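NADPH-quinone reductase (Pediococcus pentosaceus ATCC 25745, PDB 3HA2) probably transfers electrons from NAD(P)H to quinones through a bound FMN, this chain being the flavodoxin-like part of a longer protein. Local coordinates at residues F59-Y64 and I97-G102; K22-N27 and A159-A164; H34-D39 and P67-Q72; Q2-V7 and L50-I55. All blocks are in the same frame, centred on the assembly; numbering follows the deposited sequence.

Contact 1: F59-Y64 and I97-G102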
loop_
_atom_site.group_PDB
_atom_site.type_symbol
_atom_site.label_atom_id
_atom_site.label_comp_id
_atom_site.label_asym_id
_atom_site.label_seq_id
_atom_site.Cartn_x
_atom_site.Cartn_y
_atom_site.Cartn_z
ATOM N N PHE A 59 12.434 0.979 -1.981
ATOM C CA PHE A 59 11.518 1.974 -2.537
ATOM C C PHE A 59 11.408 3.238 -1.683
ATOM O O PHE A 59 11.696 3.204 -0.486
ATOM C CB PHE A 59 10.128 1.334 -2.709
ATOM C CG PHE A 59 9.533 0.765 -1.417
ATOM C CD1 PHE A 59 9.766 -0.562 -1.026
ATOM C CD2 PHE A 59 8.745 1.569 -0.592
ATOM C CE1 PHE A 59 9.221 -1.077 0.169
ATOM C CE2 PHE A 59 8.187 1.060 0.599
ATOM C CZ PHE A 59 8.425 -0.267 0.975
ATOM N N PRO A 60 10.971 4.348 -2.298
ATOM C CA PRO A 60 10.644 5.558 -1.535
ATOM C C PRO A 60 9.241 5.479 -0.949
ATOM O O PRO A 60 8.333 4.884 -1.539
ATOM C CB PRO A 60 10.734 6.657 -2.586
ATOM C CG PRO A 60 10.315 5.986 -3.856
ATOM C CD PRO A 60 10.813 4.551 -3.753
ATOM N N LEU A 61 9.062 6.083 0.212
ATOM C CA LEU A 61 7.766 6.069 0.863
ATOM C C LEU A 61 6.885 7.154 0.199
ATOM O O LEU A 61 7.241 8.344 0.184
ATOM C CB LEU A 61 7.961 6.330 2.359
ATOM C CG LEU A 61 6.766 6.138 3.276
ATOM C CD1 LEU A 61 6.503 4.647 3.455
ATOM C CD2 LEU A 61 6.977 6.844 4.626
ATOM N N TYR A 62 5.778 6.729 -0.398
ATOM C CA TYR A 62 4.848 7.647 -1.062
ATOM C C TYR A 62 3.526 7.532 -0.308
ATOM O O TYR A 62 2.931 6.452 -0.274
ATOM C CB TYR A 62 4.633 7.212 -2.517
ATOM C CG TYR A 62 5.732 7.593 -3.495
ATOM C CD1 TYR A 62 6.915 8.169 -3.054
ATOM C CD2 TYR A 62 5.576 7.372 -4.864
ATOM C CE1 TYR A 62 7.922 8.526 -3.926
ATOM C CE2 TYR A 62 6.587 7.735 -5.757
ATOM C CZ TYR A 62 7.760 8.298 -5.264
ATOM O OH TYR A 62 8.793 8.660 -6.099
ATOM N N TRP A 63 3.073 8.631 0.297
ATOM C CA TRP A 63 1.875 8.579 1.167
ATOM C C TRP A 63 1.840 7.342 2.076
ATOM O O TRP A 63 0.859 6.578 2.084
ATOM C CB TRP A 63 0.562 8.697 0.360
ATOM C CG TRP A 63 0.365 10.076 -0.250
ATOM C CD1 TRP A 63 0.277 10.369 -1.578
ATOM C CD2 TRP A 63 0.259 11.329 0.449
ATOM N NE1 TRP A 63 0.119 11.726 -1.750
ATOM C CE2 TRP A 63 0.098 12.338 -0.528
ATOM C CE3 TRP A 63 0.267 11.693 1.803
ATOM C CZ2 TRP A 63 -0.042 13.704 -0.198
ATOM C CZ3 TRP A 63 0.131 13.051 2.135
ATOM C CH2 TRP A 63 -0.022 14.038 1.135
ATOM N N TYR A 64 2.923 7.168 2.835
ATOM C CA TYR A 64 3.038 6.165 3.885
ATOM C C TYR A 64 3.011 4.714 3.376
ATOM O O TYR A 64 2.778 3.796 4.155
ATOM C CB TYR A 64 1.960 6.408 4.963
ATOM C CG TYR A 64 1.930 7.845 5.392
ATOM C CD1 TYR A 64 2.885 8.342 6.273
ATOM C CD2 TYR A 64 0.965 8.719 4.896
ATOM C CE1 TYR A 64 2.877 9.655 6.674
ATOM C CE2 TYR A 64 0.958 10.049 5.269
ATOM C CZ TYR A 64 1.913 10.508 6.165
ATOM O OH TYR A 64 1.911 11.829 6.541
ATOM N N ILE A 97 13.230 -4.835 3.665
ATOM C CA ILE A 97 12.655 -3.597 3.160
ATOM C C ILE A 97 13.688 -2.503 3.344
ATOM O O ILE A 97 14.167 -2.273 4.471
ATOM C CB ILE A 97 11.365 -3.224 3.958
ATOM C CG1 ILE A 97 10.301 -4.333 3.850
ATOM C CG2 ILE A 97 10.846 -1.819 3.523
ATOM C CD1 ILE A 97 9.719 -4.532 2.466
ATOM N N VAL A 98 14.072 -1.851 2.247
ATOM C CA VAL A 98 14.893 -0.629 2.327
ATOM C C VAL A 98 13.991 0.523 1.884
ATOM O O VAL A 98 13.765 0.704 0.689
ATOM C CB VAL A 98 16.164 -0.722 1.452
ATOM C CG1 VAL A 98 16.997 0.600 1.539
ATOM C CG2 VAL A 98 17.022 -1.921 1.917
ATOM N N VAL A 99 13.447 1.268 2.857
ATOM C CA VAL A 99 12.448 2.299 2.570
ATOM C C VAL A 99 13.010 3.685 2.835
ATOM O O VAL A 99 13.522 3.953 3.915
ATOM C CB VAL A 99 11.099 2.053 3.347
ATOM C CG1 VAL A 99 11.323 1.926 4.880
ATOM C CG2 VAL A 99 10.090 3.140 3.018
ATOM N N SER A 100 12.962 4.550 1.829
ATOM C CA SER A 100 13.561 5.866 1.982
ATOM C C SER A 100 12.464 6.918 2.135
ATOM O O SER A 100 11.358 6.771 1.575
ATOM C CB SER A 100 14.520 6.165 0.823
ATOM O OG SER A 100 13.822 6.170 -0.396
ATOM N N THR A 101 12.742 7.934 2.948
ATOM C CA THR A 101 11.781 9.009 3.180
ATOM C C THR A 101 12.517 10.352 3.088
ATOM O O THR A 101 13.697 10.411 3.336
ATOM C CB THR A 101 11.085 8.912 4.579
ATOM O OG1 THR A 101 11.906 9.529 5.577
ATOM C CG2 THR A 101 10.802 7.483 4.990
ATOM N N GLY A 102 11.802 11.404 2.705
ATOM C CA GLY A 102 12.318 12.767 2.752
ATOM C C GLY A 102 12.033 13.435 4.095
ATOM O O GLY A 102 12.357 14.610 4.288
#
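The C-terminal ends of strands 54-60 and 94-101 run parallel here, with Phe59 paired to Val99 and Pro60 to Ser100, and three backbone hydrogen bonds tie them. Phe59 N gives to Val98 O at 3.0 Å, nearly along the C=O axis, and Phe59 O takes the N-H of Ser100. Beyond the proline, which has no N-H to offer, Leu61 N closes the ladder on Ser100 O at 2.8 Å. Phe59 holds its ring in the crowded position between backbone N and carbonyl carbon (chi1 57°), which swings it over the neighbouring strand. There CE1 meets Ile97 CG2 at 3.8 Å and CE2 meets Val99 CG2 at 3.7 Å, both methyls approaching the ring obliquely. An alanine here would remove the ring and would probably leave Ile97 and Val99 poorly packed on this face, along with Pro67 and Met122, which also touch it. Leu61, its CG anti to the backbone N, lies alongside Val99 and Thr101, with CD2 3.9 Å from Thr101 CG2. On the other face, Ser100 OG sits 3.4 Å from Pro60 CA. Past the pairing, Trp63 reaches the second subunit, where its NE1 bonds Met78 O. These are the third and fourth strands in the 2-1-3-4-5 parallel sheet of the flavodoxin-like fold; in this family the loops after such strand ends form the FMN site, which is probably nearby.

Contact 2: K22-N27 and A159-A164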
loop_
_atom_site.group_PDB
_atom_site.type_symbol
_atom_site.label_atom_id
_atom_site.label_comp_id
_atom_site.label_asym_id
_atom_site.label_seq_id
_atom_site.Cartn_x
_atom_site.Cartn_y
_atom_site.Cartn_z
ATOM N N LYS A 22 23.307 1.398 -5.503
ATOM C CA LYS A 22 23.756 0.483 -6.540
ATOM C C LYS A 22 25.272 0.364 -6.432
ATOM O O LYS A 22 25.814 -0.746 -6.396
ATOM C CB LYS A 22 23.313 0.983 -7.927
ATOM C CG LYS A 22 23.677 0.090 -9.120
ATOM C CD LYS A 22 23.380 0.845 -10.428
ATOM C CE LYS A 22 23.289 -0.041 -11.655
ATOM N NZ LYS A 22 24.513 -0.854 -11.895
ATOM N N ALA A 23 25.960 1.504 -6.336
ATOM C CA ALA A 23 27.418 1.486 -6.264
ATOM C C ALA A 23 27.912 0.705 -5.048
ATOM O O ALA A 23 28.965 0.078 -5.105
ATOM C CB ALA A 23 27.997 2.908 -6.265
ATOM N N ALA A 24 27.132 0.732 -3.966
ATOM C CA ALA A 24 27.533 0.121 -2.699
ATOM C C ALA A 24 27.563 -1.407 -2.736
ATOM O O ALA A 24 28.300 -2.041 -1.976
ATOM C CB ALA A 24 26.634 0.611 -1.570
ATOM N N ILE A 25 26.759 -2.000 -3.614
ATOM C CA ILE A 25 26.694 -3.454 -3.726
ATOM C C ILE A 25 27.250 -3.967 -5.064
ATOM O O ILE A 25 27.171 -5.156 -5.360
ATOM C CB ILE A 25 25.252 -3.995 -3.436
ATOM C CG1 ILE A 25 24.197 -3.291 -4.304
ATOM C CG2 ILE A 25 24.920 -3.827 -1.942
ATOM C CD1 ILE A 25 23.986 -3.905 -5.668
ATOM N N GLU A 26 27.841 -3.064 -5.846
ATOM C CA GLU A 26 28.369 -3.419 -7.168
ATOM C C GLU A 26 29.417 -4.523 -7.155
ATOM O O GLU A 26 29.579 -5.231 -8.144
ATOM C CB GLU A 26 28.901 -2.187 -7.903
ATOM C CG GLU A 26 27.870 -1.600 -8.855
ATOM C CD GLU A 26 28.304 -0.285 -9.482
ATOM O OE1 GLU A 26 29.489 0.106 -9.329
ATOM O OE2 GLU A 26 27.441 0.352 -10.131
ATOM N N ASN A 27 30.110 -4.681 -6.033
ATOM C CA ASN A 27 31.194 -5.647 -5.943
ATOM C C ASN A 27 30.801 -7.005 -5.376
ATOM O O ASN A 27 31.619 -7.927 -5.355
ATOM C CB ASN A 27 32.359 -5.055 -5.145
ATOM C CG ASN A 27 32.831 -3.727 -5.717
ATOM O OD1 ASN A 27 33.023 -2.757 -4.982
ATOM N ND2 ASN A 27 32.999 -3.674 -7.034
ATOM N N ALA A 159 25.769 -0.169 6.461
ATOM C CA ALA A 159 24.618 -0.894 7.007
ATOM C C ALA A 159 23.841 -1.551 5.868
ATOM O O ALA A 159 23.384 -2.687 5.988
ATOM C CB ALA A 159 23.707 0.044 7.820
ATOM N N TYR A 160 23.717 -0.827 4.762
ATOM C CA TYR A 160 23.039 -1.338 3.563
ATOM C C TYR A 160 23.746 -2.563 2.972
ATOM O O TYR A 160 23.104 -3.573 2.644
ATOM C CB TYR A 160 22.935 -0.210 2.534
ATOM C CG TYR A 160 22.300 -0.605 1.213
ATOM C CD1 TYR A 160 20.934 -0.892 1.127
ATOM C CD2 TYR A 160 23.069 -0.672 0.046
ATOM C CE1 TYR A 160 20.348 -1.249 -0.098
ATOM C CE2 TYR A 160 22.495 -1.029 -1.181
ATOM C CZ TYR A 160 21.140 -1.313 -1.244
ATOM O OH TYR A 160 20.571 -1.633 -2.461
ATOM N N GLN A 161 25.075 -2.488 2.882
ATOM C CA GLN A 161 25.885 -3.626 2.436
ATOM C C GLN A 161 25.679 -4.856 3.316
ATOM O O GLN A 161 25.521 -5.962 2.807
ATOM C CB GLN A 161 27.374 -3.265 2.410
ATOM C CG GLN A 161 27.764 -2.310 1.313
ATOM C CD GLN A 161 29.212 -1.862 1.440
ATOM O OE1 GLN A 161 29.792 -1.894 2.534
ATOM N NE2 GLN A 161 29.803 -1.437 0.323
ATOM N N GLN A 162 25.684 -4.659 4.631
ATOM C CA GLN A 162 25.425 -5.742 5.587
ATOM C C GLN A 162 24.017 -6.301 5.421
ATOM O O GLN A 162 23.809 -7.521 5.441
ATOM C CB GLN A 162 25.607 -5.235 7.017
ATOM C CG GLN A 162 27.056 -4.863 7.341
ATOM C CD GLN A 162 27.984 -6.042 7.131
ATOM O OE1 GLN A 162 27.860 -7.071 7.805
ATOM N NE2 GLN A 162 28.909 -5.909 6.182
ATOM N N TYR A 163 23.066 -5.390 5.235
ATOM C CA TYR A 163 21.658 -5.747 5.056
ATOM C C TYR A 163 21.485 -6.682 3.860
ATOM O O TYR A 163 20.751 -7.661 3.933
ATOM C CB TYR A 163 20.812 -4.479 4.905
ATOM C CG TYR A 163 19.323 -4.691 5.157
ATOM C CD1 TYR A 163 18.849 -4.988 6.439
ATOM C CD2 TYR A 163 18.390 -4.594 4.109
ATOM C CE1 TYR A 163 17.472 -5.186 6.682
ATOM C CE2 TYR A 163 17.008 -4.784 4.349
ATOM C CZ TYR A 163 16.571 -5.078 5.635
ATOM O OH TYR A 163 15.221 -5.278 5.867
ATOM N N ALA A 164 22.206 -6.392 2.778
ATOM C CA ALA A 164 22.155 -7.182 1.557
ATOM C C ALA A 164 22.963 -8.482 1.596
ATOM O O ALA A 164 22.676 -9.402 0.838
ATOM C CB ALA A 164 22.599 -6.327 0.361
#
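One hydrogen bond and a small apolar patch join helix 18-25 to helix 150-165. The amide of Gln161 reaches across with NE2 2.8 Å from Ala24 O; the N-H points at the oxygen at 160°, and the acceptor lies close to the amide plane, offering a lone pair in its own carbonyl plane. Gln161 gets there with CG anti to its carbonyl carbon and the chain extended beyond. Next along the chain, Ile25 sets CG2, anti to its carbonyl carbon, against both the Tyr160 ring and Ala164: this methyl lies 3.8 Å from Tyr160 CE2, coming at the ring obliquely, and 4.1 Å from Ala164 CB. Ala24 CB meets the same ring at its edge, near the ring plane, 4.1 Å from Tyr160 CD2. The ring's place is fixed from further out: Tyr160 has CG anti to the backbone N (chi1 178°), its hydroxyl is hydrogen-bonded to Glu58 OE1, and Phe21 meets it edge-to-face. Trp33 touches both Ile25 and Tyr160, and Leu140 and Val98 of the sheet also pack on Tyr160. The two helices thus lie side by side over one face of the parallel sheet, the paired helical layer characteristic of the three-layer flavodoxin-like alpha/beta sandwich.

Contact 3: H34-D39 and P67-Q72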
loop_
_atom_site.group_PDB
_atom_site.type_symbol
_atom_site.label_atom_id
_atom_site.label_comp_id
_atom_site.label_asym_id
_atom_site.label_seq_id
_atom_site.Cartn_x
_atom_site.Cartn_y
_atom_site.Cartn_z
ATOM N N HIS A 34 18.031 -5.288 -9.294
ATOM C CA HIS A 34 16.950 -5.535 -10.250
ATOM C C HIS A 34 15.941 -4.400 -10.291
ATOM O O HIS A 34 14.972 -4.398 -9.522
ATOM C CB HIS A 34 16.235 -6.855 -9.965
ATOM C CG HIS A 34 15.230 -7.224 -11.015
ATOM N ND1 HIS A 34 15.586 -7.502 -12.319
ATOM C CD2 HIS A 34 13.881 -7.328 -10.962
ATOM C CE1 HIS A 34 14.500 -7.784 -13.020
ATOM N NE2 HIS A 34 13.453 -7.691 -12.221
ATOM N N PRO A 35 16.167 -3.424 -11.185
ATOM C CA PRO A 35 15.151 -2.382 -11.351
ATOM C C PRO A 35 13.800 -2.931 -11.801
ATOM O O PRO A 35 13.727 -3.788 -12.692
ATOM C CB PRO A 35 15.753 -1.465 -12.422
ATOM C CG PRO A 35 17.221 -1.719 -12.359
ATOM C CD PRO A 35 17.339 -3.190 -12.044
ATOM N N LEU A 36 12.747 -2.457 -11.152
ATOM C CA LEU A 36 11.397 -2.786 -11.540
ATOM C C LEU A 36 10.980 -1.864 -12.682
ATOM O O LEU A 36 10.963 -0.628 -12.541
ATOM C CB LEU A 36 10.484 -2.651 -10.314
ATOM C CG LEU A 36 9.001 -2.962 -10.379
ATOM C CD1 LEU A 36 8.748 -4.317 -11.023
ATOM C CD2 LEU A 36 8.435 -2.923 -8.950
ATOM N N VAL A 37 10.686 -2.456 -13.833
ATOM C CA VAL A 37 10.260 -1.676 -14.997
ATOM C C VAL A 37 8.753 -1.777 -15.196
ATOM O O VAL A 37 8.125 -2.751 -14.768
ATOM C CB VAL A 37 11.017 -2.075 -16.271
ATOM C CG1 VAL A 37 12.508 -1.796 -16.099
ATOM C CG2 VAL A 37 10.767 -3.560 -16.627
ATOM N N ALA A 38 8.176 -0.760 -15.835
ATOM C CA ALA A 38 6.728 -0.662 -15.969
ATOM C C ALA A 38 6.162 -1.875 -16.706
ATOM O O ALA A 38 5.042 -2.301 -16.425
ATOM C CB ALA A 38 6.334 0.637 -16.674
ATOM N N ASP A 39 6.959 -2.460 -17.592
ATOM C CA ASP A 39 6.505 -3.618 -18.367
ATOM C C ASP A 39 7.161 -4.933 -17.919
ATOM O O ASP A 39 7.542 -5.760 -18.746
ATOM C CB ASP A 39 6.688 -3.356 -19.862
ATOM C CG ASP A 39 8.148 -3.149 -20.256
ATOM O OD1 ASP A 39 8.965 -2.742 -19.398
ATOM O OD2 ASP A 39 8.483 -3.393 -21.431
ATOM N N PRO A 67 5.321 2.747 -3.678
ATOM C CA PRO A 67 4.847 3.284 -4.959
ATOM C C PRO A 67 3.956 2.268 -5.682
ATOM O O PRO A 67 4.051 1.051 -5.466
ATOM C CB PRO A 67 6.135 3.494 -5.775
ATOM C CG PRO A 67 7.220 3.531 -4.765
ATOM C CD PRO A 67 6.792 2.711 -3.609
ATOM N N ALA A 68 3.100 2.780 -6.548
ATOM C CA ALA A 68 2.135 1.942 -7.247
ATOM C C ALA A 68 2.779 0.819 -8.084
ATOM O O ALA A 68 2.222 -0.269 -8.178
ATOM C CB ALA A 68 1.256 2.809 -8.117
ATOM N N LEU A 69 3.927 1.084 -8.710
ATOM C CA LEU A 69 4.562 0.030 -9.527
ATOM C C LEU A 69 4.966 -1.165 -8.662
ATOM O O LEU A 69 4.822 -2.301 -9.098
ATOM C CB LEU A 69 5.770 0.528 -10.341
ATOM C CG LEU A 69 6.257 -0.506 -11.404
ATOM C CD1 LEU A 69 5.151 -0.962 -12.366
ATOM C CD2 LEU A 69 7.439 -0.022 -12.224
ATOM N N LEU A 70 5.437 -0.924 -7.441
ATOM C CA LEU A 70 5.738 -2.063 -6.558
ATOM C C LEU A 70 4.461 -2.812 -6.151
ATOM O O LEU A 70 4.449 -4.040 -6.095
ATOM C CB LEU A 70 6.554 -1.661 -5.322
ATOM C CG LEU A 70 6.931 -2.833 -4.389
ATOM C CD1 LEU A 70 7.778 -3.905 -5.106
ATOM C CD2 LEU A 70 7.651 -2.344 -3.149
ATOM N N LYS A 71 3.382 -2.069 -5.895
ATOM C CA LYS A 71 2.127 -2.701 -5.520
ATOM C C LYS A 71 1.615 -3.532 -6.699
ATOM O O LYS A 71 1.101 -4.632 -6.508
ATOM C CB LYS A 71 1.082 -1.653 -5.129
ATOM C CG LYS A 71 -0.185 -2.257 -4.560
ATOM C CD LYS A 71 0.121 -2.902 -3.199
ATOM C CE LYS A 71 -0.464 -4.299 -3.073
ATOM N NZ LYS A 71 -1.951 -4.376 -3.228
ATOM N N GLN A 72 1.779 -3.012 -7.920
ATOM C CA GLN A 72 1.397 -3.778 -9.110
ATOM C C GLN A 72 2.184 -5.089 -9.220
ATOM O O GLN A 72 1.626 -6.124 -9.562
ATOM C CB GLN A 72 1.551 -2.962 -10.392
ATOM C CG GLN A 72 0.925 -3.635 -11.638
ATOM C CD GLN A 72 -0.588 -3.756 -11.516
ATOM O OE1 GLN A 72 -1.110 -4.756 -11.026
ATOM N NE2 GLN A 72 -1.293 -2.702 -11.898
#
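Leu36 and Leu69 reach toward each other tip to tip, one from the chain just past strand 31-35, the other from the first turn of helix 68-77. Both hold CG anti to the backbone N (chi1 -178° and -169°), so each branched end is carried toward the other segment. Leu36 CG stands 3.8 Å from Leu69 CD2, and the two leucines then divide their methyls. CD2 of Leu69 slides past the tip of Leu36 onto the backbone behind it, 3.6 Å from Leu36 O and 3.7 Å from Val37 C, while its CD1 lies 3.9 Å from Ala38 CA. Leu36 answers with its own CD2, which settles on the helix backbone 3.7 Å from Leu70 CA and meets Leu70 CD1 at 4.0 Å. In this flavodoxin-like fold the contact joins the chain leaving an outermost strand of the sheet to a helix packed against one sheet face. No hydrogen bond crosses between the segments; they meet by van der Waals packing of leucine methyls on side chains and backbone. An alanine in place of Leu69 would take away CG and both methyls, and would probably cost Leu36 its tip-to-tip partner and loosen the chain at Val37 and Ala38 from the helix. Leu36 and Leu70 also share Ala8, and Leu70 packs on Phe59 of the central strand. On the helix's other side, Lys71 NZ bonds Tyr62 O and Ala66 O of the second subunit.

Contact 4: Q2-V7 and L50-I55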
loop_
_atom_site.group_PDB
_atom_site.type_symbol
_atom_site.label_atom_id
_atom_site.label_comp_id
_atom_site.label_asym_id
_atom_site.label_seq_id
_atom_site.Cartn_x
_atom_site.Cartn_y
_atom_site.Cartn_z
ATOM N N GLN A 2 22.157 -15.939 -1.941
ATOM C CA GLN A 2 21.927 -15.054 -3.064
ATOM C C GLN A 2 20.844 -14.053 -2.670
ATOM O O GLN A 2 19.807 -14.429 -2.093
ATOM C CB GLN A 2 21.492 -15.857 -4.301
ATOM C CG GLN A 2 22.405 -17.043 -4.653
ATOM C CD GLN A 2 23.816 -16.620 -5.037
ATOM O OE1 GLN A 2 24.000 -15.772 -5.905
ATOM N NE2 GLN A 2 24.821 -17.232 -4.406
ATOM N N THR A 3 21.088 -12.785 -2.989
ATOM C CA THR A 3 20.163 -11.699 -2.641
ATOM C C THR A 3 19.654 -11.001 -3.888
ATOM O O THR A 3 20.426 -10.689 -4.800
ATOM C CB THR A 3 20.862 -10.661 -1.735
ATOM O OG1 THR A 3 21.358 -11.314 -0.566
ATOM C CG2 THR A 3 19.912 -9.547 -1.314
ATOM N N LEU A 4 18.341 -10.770 -3.917
ATOM C CA LEU A 4 17.695 -10.055 -4.996
ATOM C C LEU A 4 17.183 -8.734 -4.446
ATOM O O LEU A 4 16.403 -8.714 -3.489
ATOM C CB LEU A 4 16.495 -10.882 -5.528
ATOM C CG LEU A 4 15.639 -10.262 -6.638
ATOM C CD1 LEU A 4 16.469 -9.964 -7.907
ATOM C CD2 LEU A 4 14.455 -11.182 -6.964
ATOM N N ILE A 5 17.616 -7.632 -5.055
ATOM C CA ILE A 5 17.139 -6.314 -4.658
ATOM C C ILE A 5 16.177 -5.792 -5.728
ATOM O O ILE A 5 16.586 -5.489 -6.852
ATOM C CB ILE A 5 18.299 -5.342 -4.401
ATOM C CG1 ILE A 5 19.294 -5.953 -3.392
ATOM C CG2 ILE A 5 17.764 -3.991 -3.867
ATOM C CD1 ILE A 5 20.546 -5.120 -3.247
ATOM N N ILE A 6 14.897 -5.717 -5.357
ATOM C CA ILE A 6 13.846 -5.179 -6.227
ATOM C C ILE A 6 13.808 -3.669 -6.022
ATOM O O ILE A 6 13.383 -3.181 -4.965
ATOM C CB ILE A 6 12.442 -5.732 -5.866
ATOM C CG1 ILE A 6 12.423 -7.268 -5.851
ATOM C CG2 ILE A 6 11.378 -5.159 -6.835
ATOM C CD1 ILE A 6 12.850 -7.910 -7.160
ATOM N N VAL A 7 14.283 -2.952 -7.026
ATOM C CA VAL A 7 14.455 -1.506 -6.937
ATOM C C VAL A 7 13.243 -0.860 -7.575
ATOM O O VAL A 7 13.122 -0.816 -8.807
ATOM C CB VAL A 7 15.763 -1.056 -7.621
ATOM C CG1 VAL A 7 15.961 0.466 -7.514
ATOM C CG2 VAL A 7 16.939 -1.781 -7.000
ATOM N N LEU A 50 12.706 -17.264 -7.312
ATOM C CA LEU A 50 13.032 -18.658 -7.035
ATOM C C LEU A 50 14.535 -18.868 -6.875
ATOM O O LEU A 50 14.955 -19.773 -6.160
ATOM C CB LEU A 50 12.477 -19.577 -8.129
ATOM C CG LEU A 50 10.959 -19.803 -8.179
ATOM C CD1 LEU A 50 10.585 -20.656 -9.390
ATOM C CD2 LEU A 50 10.452 -20.460 -6.910
ATOM N N GLN A 51 15.323 -18.028 -7.544
ATOM C CA GLN A 51 16.780 -18.165 -7.598
ATOM C C GLN A 51 17.478 -17.451 -6.434
ATOM O O GLN A 51 18.700 -17.503 -6.318
ATOM C CB GLN A 51 17.312 -17.584 -8.911
ATOM C CG GLN A 51 16.922 -18.363 -10.164
ATOM C CD GLN A 51 17.280 -17.620 -11.445
ATOM O OE1 GLN A 51 16.454 -17.487 -12.350
ATOM N NE2 GLN A 51 18.510 -17.125 -11.524
ATOM N N ASN A 52 16.714 -16.753 -5.600
ATOM C CA ASN A 52 17.327 -15.971 -4.518
ATOM C C ASN A 52 16.801 -16.354 -3.147
ATOM O O ASN A 52 15.684 -16.860 -3.034
ATOM C CB ASN A 52 17.208 -14.465 -4.784
ATOM C CG ASN A 52 18.111 -14.009 -5.920
ATOM O OD1 ASN A 52 19.234 -13.553 -5.681
ATOM N ND2 ASN A 52 17.649 -14.172 -7.158
ATOM N N ASP A 53 17.625 -16.132 -2.117
ATOM C CA ASP A 53 17.322 -16.507 -0.733
ATOM C C ASP A 53 16.840 -15.324 0.092
ATOM O O ASP A 53 16.021 -15.477 0.988
ATOM C CB ASP A 53 18.577 -17.081 -0.055
ATOM C CG ASP A 53 19.179 -18.224 -0.831
ATOM O OD1 ASP A 53 18.486 -19.256 -0.964
ATOM O OD2 ASP A 53 20.333 -18.093 -1.310
ATOM N N ARG A 54 17.373 -14.149 -0.192
ATOM C CA ARG A 54 16.951 -12.945 0.508
ATOM C C ARG A 54 16.432 -11.959 -0.531
ATOM O O ARG A 54 17.120 -11.646 -1.497
ATOM C CB ARG A 54 18.116 -12.325 1.289
ATOM C CG ARG A 54 17.750 -11.032 1.999
ATOM C CD ARG A 54 18.921 -10.520 2.856
ATOM N NE ARG A 54 19.227 -11.446 3.944
ATOM C CZ ARG A 54 20.314 -11.376 4.709
ATOM N NH1 ARG A 54 21.222 -10.421 4.511
ATOM N NH2 ARG A 54 20.504 -12.279 5.667
ATOM N N ILE A 55 15.210 -11.491 -0.317
ATOM C CA ILE A 55 14.532 -10.618 -1.252
ATOM C C ILE A 55 14.355 -9.293 -0.533
ATOM O O ILE A 55 13.721 -9.232 0.525
ATOM C CB ILE A 55 13.118 -11.158 -1.666
ATOM C CG1 ILE A 55 13.102 -12.689 -1.950
ATOM C CG2 ILE A 55 12.548 -10.337 -2.827
ATOM C CD1 ILE A 55 14.057 -13.186 -3.049
#
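Asp53 and Gln2 grip each other through two hydrogen bonds at the start of the strands. Gln2 N points almost straight at Asp53 OD2 (174°, 2.9 Å), meeting the anti lone pair of the carboxylate, and Asp53 N returns a bond of 2.8 Å to Gln2 O from above that carbonyl's plane. Gln2 O is gripped twice, for Arg54 N also reaches it, at 3.1 Å and in the carbonyl plane. Regular parallel pairing follows: Thr3 is matched with Arg54 and Leu4 with Ile55, and Leu4 N meets Arg54 O at 2.8 Å, nearly along the C=O axis. These are neighbouring inner strands of the five-stranded parallel sheet of the flavodoxin-like fold, order 2-1-3-4-5. On the Thr3 face, Thr3 lies alongside Arg54, whose guanidinium leads off to Glu94 and Asn166 O; Thr3 OG1 bonds Ala164 O of the last helix. On the other face Asn52 packs its flat amide against Leu4, with CG 3.5 Å from Leu4 CB, and ND2 is held by Leu48 O. Ile55 completes that layer, its CD1 4.2 Å from Leu4 CB and its CG2 4.3 Å from Ile6 CG1, while Leu49 of helix 42-50 covers both Leu4 and Ile55.

Contacts 1 and 4 lie at opposite ends of strand 54-60, their centres about 19 Å apart, and pair it with its two neighbours in the sheet. Contact 3 joins them through the strands, with His34 N 2.8 Å from Ile5 O of contact 4, and on the Phe59 face through Leu70 CD2, 3.5 Å from Phe59 CD1. Contact 2 packs on the opposite face, with Val98: Tyr163 OH lies 3.0 Å from Ile97 N of contact 1, and Ala164 O 2.7 Å from Thr3 OG1 of contact 4. Contacts 1 and 3 both touch the second subunit. A sulfate, probably from the crystallisation liquor, about 6 Å from the Ser100 side chain may mark a pocket at the C-terminal strand ends, where flavodoxin-like proteins bind FMN.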